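Local coordinates for protein putative transcriptional regulator (TetR/AcrR family) (Acinetobacter sp., PDB 3KNW) that probably binds DNA and regulates transcription as a two-subunit, all-helical protein of the TetR/AcrR family, at residues A[61-66]-A[126-131]. Sequence-based numbering, arbitrary orientation.
Sequences FGCELL and EDMRLI
M128, modelled as selenomethionine, reaches across to G62, where its SE atom rests 3.8 Å from the glycine CA. Its chain runs extended through chi2 and then bends at chi3 (65°), which turns CE along the neighbouring helix to meet CD1 of L66 at 3.7 Å. The M128 and L66 side chains cross at about a right angle, methyl to methyl, and the same leucine CD1 also approaches the CB of M128. With no side chain on G62, the selenium lies directly over the backbone of helix 58-81. C63 comes alongside M128 nearer its base: SG lies 3.7 Å from M128 CG and also brushes CB of D127. Segments 61-66 and 126-131 run almost parallel, their axes 9.5 Å apart at closest approach and 4° from alignment. In the TetR fold, helix 58-81 links the DNA-binding domain, with its predicted helix-turn-helix at 36-55, to the C-terminal helical domain, to which helix 126-153 belongs. One turn beyond M128, I131 points toward helix 58-81 and divides its branches between two residues, CD1 against C63 CB (4.0 Å) and CG2 against L66 CB (4.2 Å). M117 of helix 111-119 touches both L66 and M128. On another side of helix 126-153, R129 NE makes a nearly straight salt bridge to E126 OE2 (3.1 Å), in the guanidinium plane but 30° out of the carboxylate plane; the same OE2 also takes a salt bridge from K184 of the second subunit.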
# COMPACT_ATOMS: atom_id res chain seq x y z
N PHE A 61 16.59 -17.87 4.87
CA PHE A 61 16.30 -17.83 3.47
C PHE A 61 15.51 -16.56 3.14
O PHE A 61 15.77 -15.89 2.14
CB PHE A 61 15.50 -19.07 3.14
CG PHE A 61 14.83 -19.04 1.82
CD1 PHE A 61 15.57 -19.10 0.65
CD2 PHE A 61 13.46 -18.99 1.72
CE1 PHE A 61 14.96 -19.13 -0.57
CE2 PHE A 61 12.84 -18.98 0.50
CZ PHE A 61 13.59 -19.05 -0.63
N GLY A 62 14.52 -16.26 3.99
CA GLY A 62 13.76 -15.00 3.89
C GLY A 62 14.70 -13.81 3.96
O GLY A 62 14.63 -12.93 3.12
N CYS A 63 15.62 -13.79 4.93
CA CYS A 63 16.58 -12.72 4.97
C CYS A 63 17.39 -12.67 3.66
O CYS A 63 17.66 -11.58 3.14
CB CYS A 63 17.51 -12.81 6.18
SG CYS A 63 16.71 -12.57 7.76
N GLU A 64 17.78 -13.82 3.12
CA GLU A 64 18.63 -13.73 1.93
C GLU A 64 17.85 -13.31 0.71
O GLU A 64 18.35 -12.59 -0.16
CB GLU A 64 19.46 -15.00 1.70
CG GLU A 64 20.61 -15.13 2.72
CD GLU A 64 21.54 -13.87 2.77
OE1 GLU A 64 21.97 -13.44 3.90
OE2 GLU A 64 21.85 -13.32 1.68
N LEU A 65 16.60 -13.73 0.66
CA LEU A 65 15.67 -13.34 -0.37
C LEU A 65 15.52 -11.83 -0.43
O LEU A 65 15.58 -11.25 -1.51
CB LEU A 65 14.32 -13.97 -0.05
CG LEU A 65 13.24 -14.05 -1.09
CD1 LEU A 65 13.79 -14.79 -2.28
CD2 LEU A 65 12.04 -14.77 -0.49
N LEU A 66 15.35 -11.17 0.71
CA LEU A 66 15.13 -9.74 0.67
C LEU A 66 16.41 -9.03 0.32
O LEU A 66 16.37 -8.01 -0.34
CB LEU A 66 14.56 -9.19 1.98
CG LEU A 66 13.13 -9.63 2.32
CD1 LEU A 66 12.82 -9.14 3.73
CD2 LEU A 66 12.02 -9.19 1.28
N GLU A 126 11.78 -9.31 13.21
CA GLU A 126 12.48 -8.03 13.23
C GLU A 126 13.61 -7.94 12.21
O GLU A 126 13.84 -6.86 11.63
CB GLU A 126 13.12 -7.76 14.59
CG GLU A 126 12.38 -6.80 15.41
CD GLU A 126 12.06 -5.51 14.66
OE1 GLU A 126 12.94 -4.95 13.93
OE2 GLU A 126 10.90 -5.08 14.82
N ASP A 127 14.36 -9.03 12.04
CA ASP A 127 15.51 -9.00 11.14
C ASP A 127 15.08 -8.65 9.70
O ASP A 127 15.68 -7.80 9.03
CB ASP A 127 16.27 -10.34 11.17
CG ASP A 127 17.05 -10.54 12.48
OD1 ASP A 127 17.77 -9.58 12.89
OD2 ASP A 127 16.89 -11.61 13.11
N MSE A 128 14.02 -9.31 9.24
CA MSE A 128 13.52 -9.10 7.91
C MSE A 128 12.89 -7.71 7.77
O MSE A 128 13.11 -7.00 6.79
CB MSE A 128 12.52 -10.24 7.56
CG MSE A 128 13.23 -11.57 7.11
SE MSE A 128 12.03 -12.97 6.65
CE MSE A 128 11.29 -12.14 5.16
N ARG A 129 12.16 -7.29 8.79
CA ARG A 129 11.56 -5.98 8.77
C ARG A 129 12.59 -4.86 8.70
O ARG A 129 12.43 -3.91 7.95
CB ARG A 129 10.69 -5.77 10.01
CG ARG A 129 9.81 -4.54 9.88
CD ARG A 129 9.17 -4.26 11.20
NE ARG A 129 10.09 -3.67 12.19
CZ ARG A 129 10.63 -2.44 12.13
NH1 ARG A 129 11.43 -2.03 13.12
NH2 ARG A 129 10.41 -1.61 11.09
N LEU A 130 13.62 -4.96 9.51
CA LEU A 130 14.79 -4.05 9.45
C LEU A 130 15.47 -4.01 8.07
O LEU A 130 15.70 -2.93 7.54
CB LEU A 130 15.84 -4.49 10.47
CG LEU A 130 16.89 -3.45 10.86
CD1 LEU A 130 16.28 -2.07 11.30
CD2 LEU A 130 17.79 -4.08 11.98
N ILE A 131 15.77 -5.17 7.49
CA ILE A 131 16.35 -5.20 6.15
C ILE A 131 15.45 -4.49 5.14
O ILE A 131 15.93 -3.66 4.36
CB ILE A 131 16.60 -6.64 5.64
CG1 ILE A 131 17.74 -7.31 6.44
CG2 ILE A 131 16.98 -6.61 4.19
CD1 ILE A 131 17.79 -8.81 6.28